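Local coordinates for protein endolysin (Clostridium phage phictp1, PDB 5A6S) that probably degrades the host cell wall for its phage, this truncated fragment being the domain thought to bind that wall, at residues 41-46 and 56-61; 4-9 and 34-39. The protein carries 1 engineered substitution. All blocks are in the same frame, centred on the assembly; numbering follows the deposited sequence.

Interaction 1: residues 41-46 and 56-61; sequences NVYAVG and LTTLIA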
# COMPACT_ATOMS: atom_id res chain seq x y z
N ASN B 41 19.73 -1.86 10.72
CA ASN B 41 19.46 -1.40 9.35
C ASN B 41 18.15 -0.60 9.32
O ASN B 41 17.04 -1.11 9.55
CB ASN B 41 19.41 -2.56 8.34
CG ASN B 41 20.61 -3.51 8.43
OD1 ASN B 41 20.50 -4.63 8.91
ND2 ASN B 41 21.73 -3.09 7.92
N VAL B 42 18.29 0.70 9.06
CA VAL B 42 17.16 1.61 8.91
C VAL B 42 17.00 1.96 7.42
O VAL B 42 17.84 2.62 6.81
CB VAL B 42 17.41 2.90 9.68
CG1 VAL B 42 16.30 3.90 9.40
CG2 VAL B 42 17.47 2.54 11.16
N TYR B 43 15.97 1.40 6.83
CA TYR B 43 15.63 1.64 5.46
C TYR B 43 14.60 2.75 5.44
O TYR B 43 13.72 2.82 6.31
CB TYR B 43 15.02 0.39 4.86
CG TYR B 43 15.95 -0.72 4.61
CD1 TYR B 43 16.25 -1.62 5.61
CD2 TYR B 43 16.52 -0.90 3.37
CE1 TYR B 43 17.07 -2.70 5.35
CE2 TYR B 43 17.34 -1.97 3.12
CZ TYR B 43 17.59 -2.87 4.13
OH TYR B 43 18.41 -3.90 3.92
N ALA B 44 14.76 3.64 4.47
CA ALA B 44 13.73 4.64 4.17
C ALA B 44 13.26 4.40 2.77
O ALA B 44 14.07 4.15 1.89
CB ALA B 44 14.30 6.04 4.24
N VAL B 45 11.95 4.64 2.54
CA VAL B 45 11.35 4.46 1.26
C VAL B 45 10.69 5.77 0.77
O VAL B 45 9.76 6.28 1.40
CB VAL B 45 10.35 3.27 1.22
CG1 VAL B 45 9.64 3.23 -0.12
CG2 VAL B 45 11.10 1.94 1.40
N GLY B 46 11.16 6.26 -0.38
CA GLY B 46 10.63 7.46 -0.95
C GLY B 46 11.32 8.71 -0.45
O GLY B 46 11.80 8.75 0.67
N LEU B 56 19.76 6.71 9.26
CA LEU B 56 19.39 6.05 8.01
C LEU B 56 20.53 5.25 7.45
O LEU B 56 21.62 5.73 7.39
CB LEU B 56 18.88 7.12 7.01
CG LEU B 56 18.54 6.76 5.57
CD1 LEU B 56 17.41 5.76 5.56
CD2 LEU B 56 18.09 7.97 4.78
N THR B 57 20.29 3.99 7.07
CA THR B 57 21.27 3.09 6.49
C THR B 57 21.14 3.07 4.96
O THR B 57 22.14 3.04 4.22
CB THR B 57 20.97 1.57 6.91
OG1 THR B 57 20.69 1.46 8.28
CG2 THR B 57 22.02 0.68 6.62
N THR B 58 19.90 2.97 4.46
CA THR B 58 19.67 2.84 3.03
C THR B 58 18.38 3.58 2.65
O THR B 58 17.33 3.35 3.26
CB THR B 58 19.46 1.34 2.68
OG1 THR B 58 20.67 0.58 2.85
CG2 THR B 58 19.06 1.17 1.23
N LEU B 59 18.42 4.39 1.60
CA LEU B 59 17.25 5.10 1.10
C LEU B 59 16.93 4.48 -0.23
O LEU B 59 17.81 4.38 -1.07
CB LEU B 59 17.56 6.58 0.89
CG LEU B 59 16.59 7.37 0.01
CD1 LEU B 59 15.35 7.61 0.84
CD2 LEU B 59 17.19 8.72 -0.45
N ILE B 60 15.69 4.04 -0.40
CA ILE B 60 15.25 3.50 -1.70
C ILE B 60 14.14 4.42 -2.19
O ILE B 60 13.07 4.54 -1.54
CB ILE B 60 14.63 2.09 -1.56
CG1 ILE B 60 15.64 1.14 -0.95
CG2 ILE B 60 14.26 1.59 -2.95
CD1 ILE B 60 15.11 -0.24 -0.62
N ALA B 61 14.38 5.02 -3.31
CA ALA B 61 13.56 6.16 -3.77
C ALA B 61 13.76 6.44 -5.25
O ALA B 61 14.86 6.30 -5.78
CB ALA B 61 13.84 7.39 -2.93
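Two side-chain torsions place the key groups where this strand pairing begins: Thr57 holds OG1 anti to its own carbonyl carbon (chi1 -46°), and Leu56 holds CG anti to its backbone N (chi1 174°). They lead into a parallel strand pair at one border of a four-stranded alpha/beta sheet, where 41-45 runs beside the outermost strand 58-60. The Thr57 hydroxyl serves as a substitute for a backbone acceptor, taking the N-H of Val42 at 2.6 Å from N to OG1. The helix-like bend of the backbone at Thr57 then turns two successive amides onto one carbonyl, so that Val42 O is gripped by Thr57 N at 2.8 Å and by Thr58 N at 3.1 Å. Further along, the ladder becomes regular: Ala44 N gives to Thr58 O, and Ile60 N gives to Ala44 O nearly along the C=O axis. On one face, the Tyr43 ring lies alongside Thr58, pointing the same way, while its hydroxyl bonds to that of Tyr75 in helix 65-77. Ala44 and Leu59 occupy the other face, where Leu56 also reaches in. There the methyl CD1 of Leu56 presses unusually tightly on Ala44 CB, at 3.4 Å.

Interaction 2: residues 4-9 and 34-39; sequences LVVYND and FDYSNV
Leu4 pushes a single methyl, CD2, into the notch where two aromatic rings meet. It comes tip to tip with Phe34, reaching CE2 at 3.6 Å, and crosses Tyr36 at about a right angle, with CD2 4.0 Å from Tyr36 CE2. The notch exists because the rings form a T-shaped (edge-to-face) pair, Phe34 directing its CD2 edge at the centre of the Tyr36 ring. Behind the methyl, Val39 meets the stem of Leu4, its CG1 3.9 Å from Leu4 CB. This is how a long loop folds back over a parallel alpha/beta sheet, covering strand 3-7 on the face opposite the one that Val5 presents to helix 11-23. The next knob is the fork of Val6, which meets the end of Tyr36 head on; CG2 lies 3.6 Å from CE2 of Tyr36, and both methyls approach the phenol oxygen from the same side, each 3.7 Å from Tyr36 OH. Val42 and Thr53 also touch Tyr36. The loop makes a type I turn from Tyr36 to Val39, overlapped at its start by an Asx turn, Ser37 N to Asp35 OD1 at 2.9 Å; the same oxygen takes the Ser37 hydroxyl, OG to OD1 2.6 Å.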
# COMPACT_ATOMS: atom_id res chain seq x y z
N LEU B 4 14.27 -2.03 10.11
CA LEU B 4 13.08 -1.20 10.20
C LEU B 4 12.94 -0.38 8.91
O LEU B 4 13.94 0.08 8.35
CB LEU B 4 13.23 -0.26 11.40
CG LEU B 4 12.13 0.68 11.76
CD1 LEU B 4 10.84 -0.03 12.11
CD2 LEU B 4 12.57 1.53 12.95
N VAL B 5 11.69 -0.21 8.46
CA VAL B 5 11.37 0.57 7.29
C VAL B 5 10.52 1.77 7.65
O VAL B 5 9.43 1.67 8.18
CB VAL B 5 10.68 -0.28 6.23
CG1 VAL B 5 10.58 0.49 4.92
CG2 VAL B 5 11.44 -1.58 6.00
N VAL B 6 11.03 2.94 7.27
CA VAL B 6 10.40 4.25 7.48
C VAL B 6 9.81 4.77 6.16
O VAL B 6 10.41 4.64 5.07
CB VAL B 6 11.42 5.33 7.97
CG1 VAL B 6 10.70 6.56 8.51
CG2 VAL B 6 12.30 4.79 9.06
N TYR B 7 8.63 5.32 6.27
CA TYR B 7 7.88 5.92 5.16
C TYR B 7 7.27 7.25 5.64
O TYR B 7 7.01 7.42 6.83
CB TYR B 7 6.79 4.97 4.69
CG TYR B 7 5.80 4.69 5.75
CD1 TYR B 7 4.70 5.50 5.93
CD2 TYR B 7 5.99 3.65 6.65
CE1 TYR B 7 3.81 5.23 6.91
CE2 TYR B 7 5.10 3.39 7.64
CZ TYR B 7 4.02 4.16 7.79
OH TYR B 7 3.17 3.91 8.79
N ASN B 8 7.03 8.16 4.70
CA ASN B 8 6.14 9.29 4.93
C ASN B 8 4.70 8.94 4.51
O ASN B 8 4.50 8.11 3.61
CB ASN B 8 6.65 10.50 4.13
CG ASN B 8 8.03 10.94 4.59
OD1 ASN B 8 8.19 11.55 5.66
ND2 ASN B 8 9.00 10.62 3.82
N ASP B 9 3.72 9.55 5.16
CA ASP B 9 2.30 9.42 4.77
C ASP B 9 2.15 9.38 3.28
O ASP B 9 2.72 10.23 2.56
CB ASP B 9 1.54 10.67 5.18
CG ASP B 9 1.13 10.71 6.61
OD1 ASP B 9 1.12 9.72 7.38
OD2 ASP B 9 0.71 11.84 6.98
N PHE B 34 10.83 8.85 17.37
CA PHE B 34 11.29 7.51 17.73
C PHE B 34 12.80 7.49 17.83
O PHE B 34 13.52 8.18 17.09
CB PHE B 34 10.78 6.56 16.64
CG PHE B 34 11.22 5.12 16.77
CD1 PHE B 34 10.58 4.26 17.61
CD2 PHE B 34 12.25 4.66 16.02
CE1 PHE B 34 11.01 2.93 17.74
CE2 PHE B 34 12.67 3.34 16.10
CZ PHE B 34 12.04 2.48 16.96
N ASP B 35 13.29 6.62 18.71
CA ASP B 35 14.73 6.37 18.91
C ASP B 35 15.24 5.26 18.01
O ASP B 35 15.01 4.08 18.26
CB ASP B 35 15.00 6.06 20.42
CG ASP B 35 16.42 5.60 20.69
OD1 ASP B 35 17.29 5.76 19.81
OD2 ASP B 35 16.64 4.99 21.79
N TYR B 36 15.94 5.66 16.98
CA TYR B 36 16.50 4.76 16.00
C TYR B 36 17.92 4.21 16.33
O TYR B 36 18.47 3.43 15.55
CB TYR B 36 16.55 5.51 14.66
CG TYR B 36 15.23 5.87 13.99
CD1 TYR B 36 14.56 7.07 14.26
CD2 TYR B 36 14.65 5.02 13.03
CE1 TYR B 36 13.40 7.42 13.62
CE2 TYR B 36 13.46 5.37 12.38
CZ TYR B 36 12.85 6.54 12.68
OH TYR B 36 11.70 6.89 12.04
N SER B 37 18.51 4.59 17.48
CA SER B 37 19.93 4.30 17.77
C SER B 37 20.27 2.80 17.90
O SER B 37 21.40 2.40 17.74
CB SER B 37 20.38 4.98 19.09
OG SER B 37 19.54 4.53 20.16
N ASN B 38 19.29 2.00 18.22
CA ASN B 38 19.45 0.57 18.43
C ASN B 38 18.85 -0.24 17.26
O ASN B 38 18.36 -1.37 17.46
CB ASN B 38 18.75 0.19 19.75
CG ASN B 38 17.44 0.97 19.94
OD1 ASN B 38 16.93 1.59 18.97
ND2 ASN B 38 16.92 1.00 21.18
N VAL B 39 18.88 0.34 16.05
CA VAL B 39 18.41 -0.40 14.88
C VAL B 39 19.58 -0.63 14.00
O VAL B 39 20.26 0.30 13.63
CB VAL B 39 17.25 0.34 14.11
CG1 VAL B 39 16.91 -0.38 12.81
CG2 VAL B 39 16.05 0.43 15.00

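How the interactions relate
The two contacts show how one sheet is held by different chemistry in different directions. Interaction 1 works within the sheet, mainly by backbone hydrogen bonds, a threonine hydroxyl replacing one acceptor, whereas interaction 2 works across a face, by apolar side chains alone. They meet where strands 3-7 and 41-45 adjoin: Tyr43 N approaches Leu4 O and Tyr43 O approaches Val6 N, both at 2.9 Å and probably hydrogen-bonded, while Val42 and Val6 pack on the loop side. Interaction 1 lies nearer the centre of the chain but runs out to an exposed end at Thr57. Interaction 2 lies farther out, yet is a buried contact, and has Phe34 packing on the backbone of a neighbouring subunit.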